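Aminotransferase (Paracoccus denitrificans, PDB 4GRX) probably transfers amino groups from amines or amino acids to keto acceptors, using pyridoxal phosphate, as an omega-aminotransferase of class III. Local coordinates at residues 206-218 against 247-261. Numbering follows the deposited sequence.
Sequences EAQFVARLARELE and AKGYFQAILPILRKY
Val210 forks over the turn that leads into helix 250-260: CG2 rests against Ala247 CB at 3.6 Å, while CG1, anti to the backbone N (chi1 166°), reaches on to Ala253 CB. The same Ala247 methyl meets the edge of the Phe209 ring, near its plane. At this end Glu206 stretches out along its chain to take the amide of the type II turn, Lys248 N to Glu206 OE2 at 3.0 Å; the N-H points almost straight at the oxygen but comes from the anti side, tilted out of the carboxylate plane. One turn further, Ala214 CB meets Ala253 CB and Ile257 CD1 where the segment axes pass 9.2 Å apart, their directions only 19° from parallel. Both helices belong to the large domain of the fold-type I aminotransferases and lie on one side of its seven-stranded sheet: helix 250-260 packs on strands 229-234 and 265-268, and helix 206-224 covers it from outside. Leu217 carries the inner seam, its CD2 touching Ile254 CD1 at 3.6 Å and Leu258 CD2 at 3.9 Å; Leu217 and Ile257 pass each other running opposite ways, with CD2 against Ile257 CG2. Leu213 lies across Tyr250 at about a right angle, its CD1 touching CE1; the phenol oxygen beyond is hydrogen-bonded to Arg158. At the far end Glu218 bends at chi2 to bring OE2 to Tyr261 OH, which donates to it at 2.6 Å from above the carboxylate plane, with carboxylate and ring 82° apart. Lys260 NZ adds a salt bridge to the same oxygen at 3.6 Å. A leucine in place of Glu218 would probably leave the Tyr261 hydroxyl without this acceptor and the Lys260 ammonium without this counter-charge.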
loop_
_atom_site.group_PDB
_atom_site.type_symbol
_atom_site.label_atom_id
_atom_site.label_comp_id
_atom_site.label_asym_id
_atom_site.label_seq_id
_atom_site.Cartn_x
_atom_site.Cartn_y
_atom_site.Cartn_z
ATOM N N GLU A 206 36.044 6.103 15.775
ATOM C CA GLU A 206 34.618 5.824 15.708
ATOM C C GLU A 206 33.825 6.756 16.623
ATOM O O GLU A 206 32.760 7.245 16.235
ATOM C CB GLU A 206 34.354 4.356 16.033
ATOM C CG GLU A 206 32.926 3.913 15.761
ATOM C CD GLU A 206 32.793 2.416 15.524
ATOM O OE1 GLU A 206 33.825 1.705 15.447
ATOM O OE2 GLU A 206 31.639 1.951 15.406
ATOM N N ALA A 207 34.368 7.013 17.817
ATOM C CA ALA A 207 33.771 7.948 18.800
ATOM C C ALA A 207 33.723 9.395 18.285
ATOM O O ALA A 207 32.727 10.112 18.492
ATOM C CB ALA A 207 34.515 7.881 20.123
ATOM N N GLN A 208 34.796 9.809 17.613
ATOM C CA GLN A 208 34.859 11.121 16.971
ATOM C C GLN A 208 33.872 11.212 15.805
ATOM O O GLN A 208 33.237 12.244 15.601
ATOM C CB GLN A 208 36.281 11.427 16.491
ATOM C CG GLN A 208 37.294 11.707 17.593
ATOM C CD GLN A 208 38.717 11.624 17.091
ATOM O OE1 GLN A 208 38.979 11.113 16.002
ATOM N NE2 GLN A 208 39.649 12.114 17.888
ATOM N N PHE A 209 33.738 10.122 15.060
ATOM C CA PHE A 209 32.733 10.012 14.025
ATOM C C PHE A 209 31.312 10.162 14.574
ATOM O O PHE A 209 30.504 10.888 13.988
ATOM C CB PHE A 209 32.891 8.676 13.295
ATOM C CG PHE A 209 31.876 8.448 12.216
ATOM C CD1 PHE A 209 31.893 9.203 11.049
ATOM C CD2 PHE A 209 30.899 7.461 12.356
ATOM C CE1 PHE A 209 30.961 8.979 10.041
ATOM C CE2 PHE A 209 29.957 7.238 11.351
ATOM C CZ PHE A 209 29.997 7.990 10.190
ATOM N N VAL A 210 31.003 9.475 15.678
ATOM C CA VAL A 210 29.670 9.553 16.281
ATOM C C VAL A 210 29.400 10.951 16.825
ATOM O O VAL A 210 28.285 11.472 16.693
ATOM C CB VAL A 210 29.428 8.484 17.375
ATOM C CG1 VAL A 210 28.189 8.824 18.208
ATOM C CG2 VAL A 210 29.283 7.104 16.744
ATOM N N ALA A 211 30.426 11.570 17.406
ATOM C CA ALA A 211 30.289 12.951 17.865
ATOM C C ALA A 211 30.044 13.937 16.703
ATOM O O ALA A 211 29.253 14.877 16.852
ATOM C CB ALA A 211 31.478 13.365 18.706
ATOM N N ARG A 212 30.682 13.701 15.548
ATOM C CA ARG A 212 30.470 14.552 14.371
ATOM C C ARG A 212 29.041 14.451 13.877
ATOM O O ARG A 212 28.456 15.461 13.496
ATOM C CB ARG A 212 31.457 14.265 13.240
ATOM C CG ARG A 212 31.144 14.999 11.939
ATOM C CD ARG A 212 32.337 15.139 10.995
ATOM N NE ARG A 212 32.942 13.856 10.590
ATOM C CZ ARG A 212 32.499 13.079 9.599
ATOM N NH1 ARG A 212 31.433 13.449 8.904
ATOM N NH2 ARG A 212 33.120 11.927 9.308
ATOM N N LEU A 213 28.456 13.255 13.902
ATOM C CA LEU A 213 27.049 13.132 13.465
ATOM C C LEU A 213 26.057 13.723 14.479
ATOM O O LEU A 213 25.006 14.232 14.098
ATOM C CB LEU A 213 26.677 11.684 13.120
ATOM C CG LEU A 213 27.436 10.963 11.991
ATOM C CD1 LEU A 213 26.964 9.523 11.877
ATOM C CD2 LEU A 213 27.324 11.661 10.642
ATOM N N ALA A 214 26.389 13.660 15.765
ATOM C CA ALA A 214 25.543 14.261 16.788
ATOM C C ALA A 214 25.543 15.770 16.540
ATOM O O ALA A 214 24.504 16.434 16.560
ATOM C CB ALA A 214 26.068 13.919 18.184
ATOM N N ARG A 215 26.737 16.275 16.265
ATOM C CA ARG A 215 26.983 17.670 15.969
ATOM C C ARG A 215 26.274 18.075 14.680
ATOM O O ARG A 215 25.642 19.131 14.626
ATOM C CB ARG A 215 28.491 17.880 15.864
ATOM C CG ARG A 215 28.971 19.317 15.862
ATOM C CD ARG A 215 30.442 19.393 16.259
ATOM N NE ARG A 215 31.314 18.590 15.397
ATOM C CZ ARG A 215 32.140 17.629 15.833
ATOM N NH1 ARG A 215 32.225 17.340 17.135
ATOM N NH2 ARG A 215 32.899 16.960 14.967
ATOM N N GLU A 216 26.369 17.237 13.652
ATOM C CA GLU A 216 25.734 17.516 12.356
ATOM C C GLU A 216 24.216 17.646 12.506
ATOM O O GLU A 216 23.593 18.486 11.843
ATOM C CB GLU A 216 26.086 16.445 11.304
ATOM C CG GLU A 216 25.269 16.543 10.014
ATOM C CD GLU A 216 25.057 15.205 9.288
ATOM O OE1 GLU A 216 24.352 14.297 9.796
ATOM O OE2 GLU A 216 25.581 15.058 8.170
ATOM N N LEU A 217 23.622 16.821 13.364
ATOM C CA LEU A 217 22.183 16.895 13.577
ATOM C C LEU A 217 21.822 18.229 14.205
ATOM O O LEU A 217 20.912 18.919 13.734
ATOM C CB LEU A 217 21.664 15.734 14.442
ATOM C CG LEU A 217 20.262 15.832 15.061
ATOM C CD1 LEU A 217 19.180 16.095 14.023
ATOM C CD2 LEU A 217 19.932 14.578 15.856
ATOM N N GLU A 218 22.542 18.597 15.261
ATOM C CA GLU A 218 22.265 19.837 15.954
ATOM C C GLU A 218 22.372 21.047 15.034
ATOM O O GLU A 218 21.555 21.975 15.124
ATOM C CB GLU A 218 23.175 20.000 17.154
ATOM C CG GLU A 218 22.679 21.066 18.122
ATOM C CD GLU A 218 22.802 20.601 19.547
ATOM O OE1 GLU A 218 23.226 19.441 19.753
ATOM O OE2 GLU A 218 22.477 21.382 20.456
ATOM N N ALA A 247 27.334 3.037 13.698
ATOM C CA ALA A 247 28.538 3.245 14.497
ATOM C C ALA A 247 28.194 3.193 15.984
ATOM O O ALA A 247 27.104 3.612 16.381
ATOM C CB ALA A 247 29.167 4.582 14.144
ATOM N N LYS A 248 29.120 2.684 16.800
ATOM C CA LYS A 248 28.876 2.475 18.239
ATOM C C LYS A 248 28.481 3.747 18.976
ATOM O O LYS A 248 29.220 4.723 18.941
ATOM C CB LYS A 248 30.090 1.843 18.929
ATOM C CG LYS A 248 29.905 1.745 20.446
ATOM C CD LYS A 248 31.027 1.012 21.174
ATOM C CE LYS A 248 31.197 -0.419 20.662
ATOM N NZ LYS A 248 29.922 -1.200 20.654
ATOM N N GLY A 249 27.325 3.717 19.645
ATOM C CA GLY A 249 26.854 4.843 20.450
ATOM C C GLY A 249 26.106 5.906 19.664
ATOM O O GLY A 249 25.774 6.975 20.194
ATOM N N TYR A 250 25.805 5.614 18.406
ATOM C CA TYR A 250 25.060 6.546 17.561
ATOM C C TYR A 250 23.720 6.947 18.157
ATOM O O TYR A 250 23.450 8.145 18.337
ATOM C CB TYR A 250 24.855 5.950 16.176
ATOM C CG TYR A 250 23.993 6.738 15.219
ATOM C CD1 TYR A 250 24.468 7.905 14.613
ATOM C CD2 TYR A 250 22.712 6.290 14.876
ATOM C CE1 TYR A 250 23.698 8.607 13.689
ATOM C CE2 TYR A 250 21.923 6.994 13.965
ATOM C CZ TYR A 250 22.424 8.143 13.367
ATOM O OH TYR A 250 21.660 8.831 12.463
ATOM N N PHE A 251 22.884 5.959 18.455
ATOM C CA PHE A 251 21.544 6.252 18.937
ATOM C C PHE A 251 21.556 6.881 20.316
ATOM O O PHE A 251 20.705 7.720 20.629
ATOM C CB PHE A 251 20.668 5.012 18.890
ATOM C CG PHE A 251 20.206 4.670 17.508
ATOM C CD1 PHE A 251 20.705 3.554 16.851
ATOM C CD2 PHE A 251 19.301 5.488 16.847
ATOM C CE1 PHE A 251 20.280 3.238 15.568
ATOM C CE2 PHE A 251 18.876 5.190 15.563
ATOM C CZ PHE A 251 19.365 4.060 14.918
ATOM N N GLN A 252 22.565 6.517 21.103
ATOM C CA GLN A 252 22.797 7.115 22.406
ATOM C C GLN A 252 23.139 8.594 22.324
ATOM O O GLN A 252 22.698 9.359 23.171
ATOM C CB GLN A 252 23.862 6.339 23.180
ATOM C CG GLN A 252 23.342 5.015 23.725
ATOM C CD GLN A 252 23.037 3.988 22.634
ATOM O OE1 GLN A 252 23.659 3.992 21.561
ATOM N NE2 GLN A 252 22.074 3.103 22.901
ATOM N N ALA A 253 23.921 8.994 21.325
ATOM C CA ALA A 253 24.202 10.421 21.096
ATOM C C ALA A 253 23.046 11.134 20.386
ATOM O O ALA A 253 22.797 12.314 20.635
ATOM C CB ALA A 253 25.485 10.598 20.303
ATOM N N ILE A 254 22.353 10.409 19.497
ATOM C CA ILE A 254 21.290 10.959 18.645
ATOM C C ILE A 254 19.983 11.261 19.378
ATOM O O ILE A 254 19.419 12.340 19.193
ATOM C CB ILE A 254 21.037 10.054 17.395
ATOM C CG1 ILE A 254 22.111 10.310 16.335
ATOM C CG2 ILE A 254 19.659 10.271 16.768
ATOM C CD1 ILE A 254 21.979 11.630 15.614
ATOM N N LEU A 255 19.509 10.340 20.214
ATOM C CA LEU A 255 18.199 10.520 20.847
ATOM C C LEU A 255 18.003 11.716 21.770
ATOM O O LEU A 255 16.991 12.419 21.645
ATOM C CB LEU A 255 17.703 9.241 21.509
ATOM C CG LEU A 255 16.627 8.575 20.665
ATOM C CD1 LEU A 255 17.272 7.819 19.519
ATOM C CD2 LEU A 255 15.805 7.640 21.517
ATOM N N PRO A 256 18.956 11.970 22.693
ATOM C CA PRO A 256 18.802 13.125 23.591
ATOM C C PRO A 256 18.625 14.461 22.855
ATOM O O PRO A 256 17.832 15.295 23.292
ATOM C CB PRO A 256 20.104 13.115 24.387
ATOM C CG PRO A 256 20.455 11.669 24.438
ATOM C CD PRO A 256 20.164 11.202 23.041
ATOM N N ILE A 257 19.338 14.640 21.739
ATOM C CA ILE A 257 19.215 15.855 20.928
ATOM C C ILE A 257 17.780 15.955 20.415
ATOM O O ILE A 257 17.174 17.031 20.456
ATOM C CB ILE A 257 20.247 15.878 19.772
ATOM C CG1 ILE A 257 21.680 15.832 20.328
ATOM C CG2 ILE A 257 20.090 17.118 18.906
ATOM C CD1 ILE A 257 22.739 15.476 19.304
ATOM N N LEU A 258 17.219 14.825 19.985
ATOM C CA LEU A 258 15.847 14.819 19.490
ATOM C C LEU A 258 14.828 15.076 20.599
ATOM O O LEU A 258 13.823 15.749 20.364
ATOM C CB LEU A 258 15.524 13.522 18.747
ATOM C CG LEU A 258 16.326 13.173 17.499
ATOM C CD1 LEU A 258 15.918 11.795 17.035
ATOM C CD2 LEU A 258 16.114 14.179 16.382
ATOM N N ARG A 259 15.079 14.546 21.798
ATOM C CA ARG A 259 14.231 14.862 22.963
ATOM C C ARG A 259 14.303 16.355 23.310
ATOM O O ARG A 259 13.273 17.011 23.455
ATOM C CB ARG A 259 14.557 13.966 24.178
ATOM C CG ARG A 259 14.134 12.511 23.972
ATOM C CD ARG A 259 14.091 11.680 25.257
ATOM N NE ARG A 259 15.395 11.090 25.629
ATOM C CZ ARG A 259 15.821 9.871 25.281
ATOM N NH1 ARG A 259 15.062 9.065 24.532
ATOM N NH2 ARG A 259 17.020 9.462 25.684
ATOM N N LYS A 260 15.519 16.890 23.403
ATOM C CA LYS A 260 15.745 18.320 23.648
ATOM C C LYS A 260 14.936 19.244 22.723
ATOM O O LYS A 260 14.342 20.198 23.192
ATOM C CB LYS A 260 17.236 18.646 23.555
ATOM C CG LYS A 260 17.606 20.075 23.908
ATOM C CD LYS A 260 19.062 20.345 23.564
ATOM C CE LYS A 260 19.415 21.820 23.673
ATOM N NZ LYS A 260 20.892 22.020 23.593
ATOM N N TYR A 261 14.893 18.955 21.425
ATOM C CA TYR A 261 14.201 19.835 20.493
ATOM C C TYR A 261 12.769 19.427 20.141
ATOM O O TYR A 261 12.191 19.965 19.212
ATOM C CB TYR A 261 15.040 20.033 19.228
ATOM C CG TYR A 261 16.393 20.674 19.483
ATOM C CD1 TYR A 261 16.522 22.058 19.651
ATOM C CD2 TYR A 261 17.540 19.894 19.560
ATOM C CE1 TYR A 261 17.755 22.641 19.883
ATOM C CE2 TYR A 261 18.774 20.458 19.802
ATOM C CZ TYR A 261 18.878 21.826 19.961
ATOM O OH TYR A 261 20.119 22.360 20.189
#